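Local coordinates for protein ADP-dependent L-serine kinase SerK (Thermococcus kodakarensis KOD1, PDB 5X0J) that phosphorylates free L-serine with ADP as the phosphate donor, giving O-phospho-L-serine and AMP in the first step of cysteine biosynthesis from serine, at residues Glu131-Glu135 against Lys182-Arg186; Gly137-Phe141 against Pro152-Gln158. The protein carries 1 engineered substitution. All coordinates share one frame; numbering follows the deposited sequence.

Contact 1: Glu131-Glu135 against Lys182-Arg186; sequences EEKAE and KEDAR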
ATOM      1  N   GLU A 131      12.560 -10.087  12.981  1.00 13.87           N
ATOM      2  CA  GLU A 131      12.571  -8.724  12.452  1.00 14.29           C
ATOM      3  C   GLU A 131      13.755  -8.478  11.532  1.00 14.57           C
ATOM      4  O   GLU A 131      13.569  -7.960  10.422  1.00 13.94           O
ATOM      5  CB  GLU A 131      12.574  -7.699  13.581  1.00 14.96           C
ATOM      6  CG  GLU A 131      12.515  -6.263  13.084  1.00 15.56           C
ATOM      7  CD  GLU A 131      12.085  -5.271  14.130  1.00 16.21           C
ATOM      8  OE1 GLU A 131      11.701  -5.666  15.243  1.00 16.94           O
ATOM      9  OE2 GLU A 131      12.136  -4.060  13.840  1.00 16.98           O
ATOM     10  N   GLU A 132      14.957  -8.852  11.979  1.00 15.35           N
ATOM     11  CA  GLU A 132      16.142  -8.645  11.145  1.00 16.13           C
ATOM     12  C   GLU A 132      16.168  -9.573   9.934  1.00 15.10           C
ATOM     13  O   GLU A 132      16.575  -9.152   8.851  1.00 14.97           O
ATOM     14  CB  GLU A 132      17.443  -8.684  11.963  1.00 17.88           C
ATOM     15  CG  GLU A 132      17.676  -7.410  12.781  1.00 19.47           C
ATOM     16  CD  GLU A 132      17.536  -6.114  11.973  1.00 20.82           C
ATOM     17  OE1 GLU A 132      18.098  -6.017  10.859  1.00 22.61           O
ATOM     18  OE2 GLU A 132      16.858  -5.176  12.437  1.00 22.49           O
ATOM     19  N   LYS A 133      15.669 -10.802  10.080  1.00 14.16           N
ATOM     20  CA  LYS A 133      15.495 -11.672   8.917  1.00 13.91           C
ATOM     21  C   LYS A 133      14.585 -11.024   7.868  1.00 13.60           C
ATOM     22  O   LYS A 133      14.881 -11.060   6.663  1.00 13.52           O
ATOM     23  CB  LYS A 133      14.941 -13.042   9.328  1.00 13.61           C
ATOM     24  CG  LYS A 133      15.924 -13.908  10.110  1.00 13.71           C
ATOM     25  CD  LYS A 133      15.250 -15.160  10.606  1.00 13.41           C
ATOM     26  CE  LYS A 133      16.187 -15.943  11.505  1.00 13.53           C
ATOM     27  NZ  LYS A 133      15.563 -17.246  11.839  1.00 13.54           N
ATOM     28  N   ALA A 134      13.491 -10.415   8.325  1.00 13.35           N
ATOM     29  CA  ALA A 134      12.552  -9.753   7.412  1.00 13.33           C
ATOM     30  C   ALA A 134      13.195  -8.541   6.757  1.00 13.54           C
ATOM     31  O   ALA A 134      13.032  -8.351   5.544  1.00 13.47           O
ATOM     32  CB  ALA A 134      11.293  -9.344   8.149  1.00 13.16           C
ATOM     33  N   GLU A 135      13.937  -7.746   7.522  1.00 13.79           N
ATOM     34  CA  GLU A 135      14.632  -6.587   6.950  1.00 14.36           C
ATOM     35  C   GLU A 135      15.649  -6.992   5.883  1.00 14.78           C
ATOM     36  O   GLU A 135      15.872  -6.240   4.927  1.00 15.21           O
ATOM     37  CB  GLU A 135      15.297  -5.729   8.036  1.00 14.63           C
ATOM     38  CG  GLU A 135      14.321  -5.030   8.980  1.00 14.61           C
ATOM     39  CD  GLU A 135      13.592  -3.836   8.389  1.00 14.93           C
ATOM     40  OE1 GLU A 135      13.590  -3.647   7.161  1.00 15.01           O
ATOM     41  OE2 GLU A 135      12.973  -3.099   9.172  1.00 15.25           O
ATOM     42  N   LYS A 182       8.247   1.727  10.775  1.00 13.57           N
ATOM     43  CA  LYS A 182       8.037   0.749  11.836  1.00 13.93           C
ATOM     44  C   LYS A 182       8.182   1.360  13.229  1.00 14.23           C
ATOM     45  O   LYS A 182       7.542   0.912  14.173  1.00 14.16           O
ATOM     46  CB  LYS A 182       8.953  -0.471  11.680  1.00 14.11           C
ATOM     47  CG  LYS A 182      10.429  -0.246  11.950  1.00 14.41           C
ATOM     48  CD  LYS A 182      11.194  -1.532  11.717  1.00 14.74           C
ATOM     49  CE  LYS A 182      12.658  -1.361  12.057  1.00 14.97           C
ATOM     50  NZ  LYS A 182      13.412  -2.629  11.869  1.00 15.26           N
ATOM     51  N   GLU A 183       9.023   2.376  13.352  1.00 14.82           N
ATOM     52  CA  GLU A 183       9.159   3.061  14.644  1.00 15.55           C
ATOM     53  C   GLU A 183       7.859   3.766  15.063  1.00 15.49           C
ATOM     54  O   GLU A 183       7.564   3.838  16.254  1.00 15.68           O
ATOM     55  CB  GLU A 183      10.351   4.017  14.670  1.00 16.26           C
ATOM     56  CG  GLU A 183      10.358   5.078  13.598  1.00 16.88           C
ATOM     57  CD  GLU A 183      11.137   4.690  12.353  1.00 17.32           C
ATOM     58  OE1 GLU A 183      11.107   3.519  11.901  1.00 16.91           O
ATOM     59  OE2 GLU A 183      11.776   5.578  11.793  1.00 18.37           O
ATOM     60  N   ASP A 184       7.072   4.256  14.099  1.00 15.19           N
ATOM     61  CA  ASP A 184       5.756   4.816  14.424  1.00 15.45           C
ATOM     62  C   ASP A 184       4.796   3.731  14.903  1.00 15.62           C
ATOM     63  O   ASP A 184       4.002   3.958  15.817  1.00 15.64           O
ATOM     64  CB  ASP A 184       5.137   5.541  13.229  1.00 15.34           C
ATOM     65  CG  ASP A 184       5.878   6.809  12.843  1.00 15.58           C
ATOM     66  OD1 ASP A 184       6.818   7.241  13.532  1.00 16.26           O
ATOM     67  OD2 ASP A 184       5.491   7.396  11.821  1.00 15.41           O
ATOM     68  N   ALA A 185       4.863   2.560  14.273  1.00 15.61           N
ATOM     69  CA  ALA A 185       4.074   1.408  14.707  1.00 16.02           C
ATOM     70  C   ALA A 185       4.441   1.038  16.147  1.00 16.69           C
ATOM     71  O   ALA A 185       3.551   0.821  16.967  1.00 16.90           O
ATOM     72  CB  ALA A 185       4.276   0.225  13.775  1.00 15.81           C
ATOM     73  N   ARG A 186       5.740   0.977  16.442  1.00 17.30           N
ATOM     74  CA  ARG A 186       6.210   0.685  17.808  1.00 18.20           C
ATOM     75  C   ARG A 186       5.722   1.737  18.818  1.00 18.80           C
ATOM     76  O   ARG A 186       5.289   1.387  19.913  1.00 18.62           O
ATOM     77  CB  ARG A 186       7.734   0.590  17.858  1.00 18.75           C
ATOM     78  CG  ARG A 186       8.340  -0.623  17.161  1.00 19.55           C
ATOM     79  CD  ARG A 186       8.102  -1.912  17.924  1.00 20.40           C
ATOM     80  NE  ARG A 186       8.930  -3.012  17.424  1.00 21.01           N
ATOM     81  CZ  ARG A 186       8.875  -4.268  17.874  1.00 21.52           C
ATOM     82  NH1 ARG A 186       8.019  -4.618  18.840  1.00 22.01           N
ATOM     83  NH2 ARG A 186       9.680  -5.189  17.350  1.00 21.60           N
TER
HETATM   84  O   HOH W   1      11.039  -2.343  15.735  1.00 26.93           O
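A chi1 of -177° turns the extended Glu131 side chain away from its own backbone N and out to Lys182, whose own straight chain leaves from a CG set between backbone N and carbonyl carbon (chi1 71°). The result is a salt-bridge network between two helices; the axes of the two short segments are roughly antiparallel and 15.1 Å apart at closest approach, so that only long side chains bridge them. Lys182 NZ lies between two carboxylates, 2.7 Å from Glu131 OE2 on its anti lone pair and 2.8 Å from Glu135 OE2, which it meets on the anti side but somewhat out of the carboxylate plane. Glu132 OE2 stays at 4.3 Å from Lys182 NZ, probably adding to the negative field around the ammonium group without forming a salt bridge. The other oxygen of Glu131 serves Arg186: NH2 donates to OE1 over 3.0 Å, with OE1 at the guanidinium edge and the two flat groups inclined by 27°. Replacing Glu131 by alanine is likely to deprive Arg186 NH2 of its carboxylate and to leave Lys182 NZ with Glu135 alone of its two salt-bridge partners. Glu135 and Lys182 also touch Ile199 of strand 196-199, so this surface network sits beside the antiparallel sheet. A water completes the link, donating to Glu131 OE2 and accepting from Arg186 NE, each at 2.8 Å.

Contact 2: Gly137-Phe141 against Pro152-Gln158; sequences GEIAF and PGGLEEQ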
ATOM      1  N   GLY A 137      15.151  -9.543   3.882  1.00 15.28           N
ATOM      2  CA  GLY A 137      14.390 -10.171   2.805  1.00 15.38           C
ATOM      3  C   GLY A 137      14.412 -11.687   2.817  1.00 15.28           C
ATOM      4  O   GLY A 137      14.087 -12.322   1.824  1.00 15.79           O
ATOM      5  N   GLU A 138      14.758 -12.276   3.956  1.00 14.94           N
ATOM      6  CA  GLU A 138      14.933 -13.727   4.066  1.00 14.86           C
ATOM      7  C   GLU A 138      13.634 -14.469   4.330  1.00 14.19           C
ATOM      8  O   GLU A 138      13.561 -15.680   4.117  1.00 14.64           O
ATOM      9  CB  GLU A 138      15.932 -14.038   5.180  1.00 15.23           C
ATOM     10  CG  GLU A 138      17.344 -13.599   4.827  1.00 16.05           C
ATOM     11  CD  GLU A 138      18.287 -13.546   6.010  1.00 16.57           C
ATOM     12  OE1 GLU A 138      17.881 -13.869   7.143  1.00 17.04           O
ATOM     13  OE2 GLU A 138      19.455 -13.160   5.805  1.00 17.68           O
ATOM     14  N   ILE A 139      12.633 -13.759   4.842  1.00 13.50           N
ATOM     15  CA  ILE A 139      11.309 -14.295   5.127  1.00 13.10           C
ATOM     16  C   ILE A 139      10.259 -13.333   4.569  1.00 12.81           C
ATOM     17  O   ILE A 139      10.591 -12.197   4.215  1.00 13.19           O
ATOM     18  CB  ILE A 139      11.109 -14.506   6.648  1.00 13.04           C
ATOM     19  CG1 ILE A 139      11.266 -13.202   7.441  1.00 13.09           C
ATOM     20  CG2 ILE A 139      12.105 -15.538   7.172  1.00 13.32           C
ATOM     21  CD1 ILE A 139      10.967 -13.363   8.917  1.00 13.10           C
ATOM     22  N   ALA A 140       9.010 -13.789   4.501  1.00 12.31           N
ATOM     23  CA  ALA A 140       7.928 -12.989   3.910  1.00 12.16           C
ATOM     24  C   ALA A 140       7.595 -11.792   4.805  1.00 11.84           C
ATOM     25  O   ALA A 140       7.504 -10.657   4.338  1.00 11.79           O
ATOM     26  CB  ALA A 140       6.698 -13.854   3.702  1.00 12.14           C
ATOM     27  N   PHE A 141       7.412 -12.057   6.093  1.00 11.68           N
ATOM     28  CA  PHE A 141       7.136 -11.021   7.077  1.00 11.65           C
ATOM     29  C   PHE A 141       7.636 -11.475   8.442  1.00 11.75           C
ATOM     30  O   PHE A 141       7.623 -12.675   8.739  1.00 11.86           O
ATOM     31  CB  PHE A 141       5.624 -10.801   7.256  1.00 11.75           C
ATOM     32  CG  PHE A 141       4.949  -9.934   6.218  1.00 11.80           C
ATOM     33  CD1 PHE A 141       5.188  -8.560   6.144  1.00 11.78           C
ATOM     34  CD2 PHE A 141       3.981 -10.479   5.384  1.00 11.87           C
ATOM     35  CE1 PHE A 141       4.502  -7.766   5.228  1.00 11.80           C
ATOM     36  CE2 PHE A 141       3.317  -9.692   4.459  1.00 11.88           C
ATOM     37  CZ  PHE A 141       3.566  -8.338   4.385  1.00 11.92           C
ATOM     38  N   PRO A 152       7.919 -17.581   7.135  1.00 13.20           N
ATOM     39  CA  PRO A 152       8.819 -17.905   6.033  1.00 13.49           C
ATOM     40  C   PRO A 152       8.173 -17.676   4.677  1.00 13.48           C
ATOM     41  O   PRO A 152       6.940 -17.706   4.554  1.00 13.64           O
ATOM     42  CB  PRO A 152       9.113 -19.396   6.234  1.00 13.85           C
ATOM     43  CG  PRO A 152       8.805 -19.657   7.654  1.00 14.01           C
ATOM     44  CD  PRO A 152       7.738 -18.718   8.055  1.00 13.61           C
ATOM     45  N   GLY A 153       9.016 -17.467   3.677  1.00 13.63           N
ATOM     46  CA  GLY A 153       8.587 -17.434   2.294  1.00 13.90           C
ATOM     47  C   GLY A 153       8.963 -16.148   1.589  1.00 14.14           C
ATOM     48  O   GLY A 153       9.938 -15.464   1.946  1.00 14.30           O
ATOM     49  N   GLY A 154       8.182 -15.839   0.564  1.00 14.20           N
ATOM     50  CA  GLY A 154       8.424 -14.680  -0.285  1.00 14.37           C
ATOM     51  C   GLY A 154       7.113 -14.092  -0.733  1.00 14.39           C
ATOM     52  O   GLY A 154       6.180 -13.985   0.056  1.00 13.98           O
ATOM     53  N   LEU A 155       7.046 -13.721  -2.005  1.00 14.73           N
ATOM     54  CA  LEU A 155       5.915 -12.960  -2.524  1.00 15.01           C
ATOM     55  C   LEU A 155       4.570 -13.648  -2.310  1.00 14.67           C
ATOM     56  O   LEU A 155       3.605 -13.023  -1.866  1.00 14.31           O
ATOM     57  CB  LEU A 155       6.098 -12.655  -4.018  1.00 15.81           C
ATOM     58  CG  LEU A 155       4.953 -11.854  -4.678  1.00 16.40           C
ATOM     59  CD1 LEU A 155       4.589 -10.593  -3.902  1.00 16.24           C
ATOM     60  CD2 LEU A 155       5.306 -11.515  -6.120  1.00 17.26           C
ATOM     61  N   GLU A 156       4.509 -14.937  -2.618  1.00 14.63           N
ATOM     62  CA  GLU A 156       3.260 -15.683  -2.483  1.00 14.72           C
ATOM     63  C   GLU A 156       2.777 -15.666  -1.043  1.00 14.03           C
ATOM     64  O   GLU A 156       1.596 -15.501  -0.781  1.00 13.73           O
ATOM     65  CB  GLU A 156       3.416 -17.118  -2.990  1.00 15.38           C
ATOM     66  CG  GLU A 156       3.509 -17.233  -4.506  1.00 16.18           C
ATOM     67  N   GLU A 157       3.713 -15.796  -0.111  1.00 13.66           N
ATOM     68  CA  GLU A 157       3.379 -15.800   1.304  1.00 13.46           C
ATOM     69  C   GLU A 157       2.960 -14.411   1.779  1.00 13.09           C
ATOM     70  O   GLU A 157       2.041 -14.298   2.578  1.00 13.10           O
ATOM     71  CB  GLU A 157       4.538 -16.354   2.141  1.00 13.50           C
ATOM     72  CG  GLU A 157       4.712 -17.868   2.016  1.00 14.02           C
ATOM     73  CD  GLU A 157       5.291 -18.328   0.684  1.00 14.57           C
ATOM     74  OE1 GLU A 157       5.036 -19.493   0.283  1.00 16.19           O
ATOM     75  OE2 GLU A 157       6.027 -17.561   0.035  1.00 14.38           O
ATOM     76  N   GLN A 158       3.600 -13.368   1.255  1.00 12.99           N
ATOM     77  CA  GLN A 158       3.162 -12.009   1.551  1.00 12.92           C
ATOM     78  C   GLN A 158       1.722 -11.762   1.093  1.00 12.63           C
ATOM     79  O   GLN A 158       0.952 -11.104   1.777  1.00 12.06           O
ATOM     80  CB  GLN A 158       4.107 -10.983   0.919  1.00 13.37           C
ATOM     81  CG  GLN A 158       5.494 -10.977   1.554  1.00 13.74           C
ATOM     82  CD  GLN A 158       6.496 -10.098   0.836  1.00 14.60           C
ATOM     83  OE1 GLN A 158       6.360  -9.806  -0.358  1.00 15.30           O
ATOM     84  NE2 GLN A 158       7.515  -9.666   1.565  1.00 14.71           N
TER
HETATM   85  O   HOH W   2      11.951 -13.882   0.803  1.00 24.98           O
HETATM   86  O   HOH W   3      11.890 -17.872   4.163  1.00 15.89           O
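The CA atoms of Ile139 and Pro152 are 4.5 Å apart and those of Ala140 and Gly154 4.6 Å, where Ala140 and Phe141 form a classic beta bulge opposite Ile151. Ala140 CB fits against the start of helix 155-170, 3.7 Å from Glu157 CB and equally near Gly154 O. The Gln158 chain, extended beyond CG (chi2 173°), carries its amide to the Ala140 carbonyl. There NE2 donates to Ala140 O at 2.9 Å in a nearly straight bond (170°), lying on a lone pair in the carbonyl plane. The Phe141 side chain crosses that of Gln158 at about a right angle, CE2 approaching Gln158 CA at 3.7 Å, while the backbone carbonyl O of Gln158 lies at the ring edge, in its plane. Within the turn, Glu157 bends at chi2 to bring OE2 back to the N-cap residue, where it accepts from Gly154 N at 2.8 Å. Two waters join the backbones: one donates to both Gly137 O and Gly153 O, the other donates to Glu138 O and accepts from Gly153 N. Backbone groups at the edge are thus satisfied through water, whereas a direct hydrogen bond from the Gln158 amide to Ala140 O ties the bulge to the helix.

Both contacts belong to the C-terminal domain, their centres 15 Å apart, and contact 2 is nested within the loop closed by contact 1. Along the chain, helix 130-135 comes first, then the loop leading into strand 141-144, the return strand 148-151, helix 155-170 and, after strand 175-179, helix 182-190. The Schellman motif at Gly137 ends the first helix, and the contacts meet there: Lys133 O lies 3.0 Å from Glu138 N, a probable hydrogen bond, and Ile139 CG1 packs 3.7 Å from Ala134 N. Together they tie three helices to one antiparallel sheet, whose strand 98-107 also carries Trp102 of the phosphoserine site.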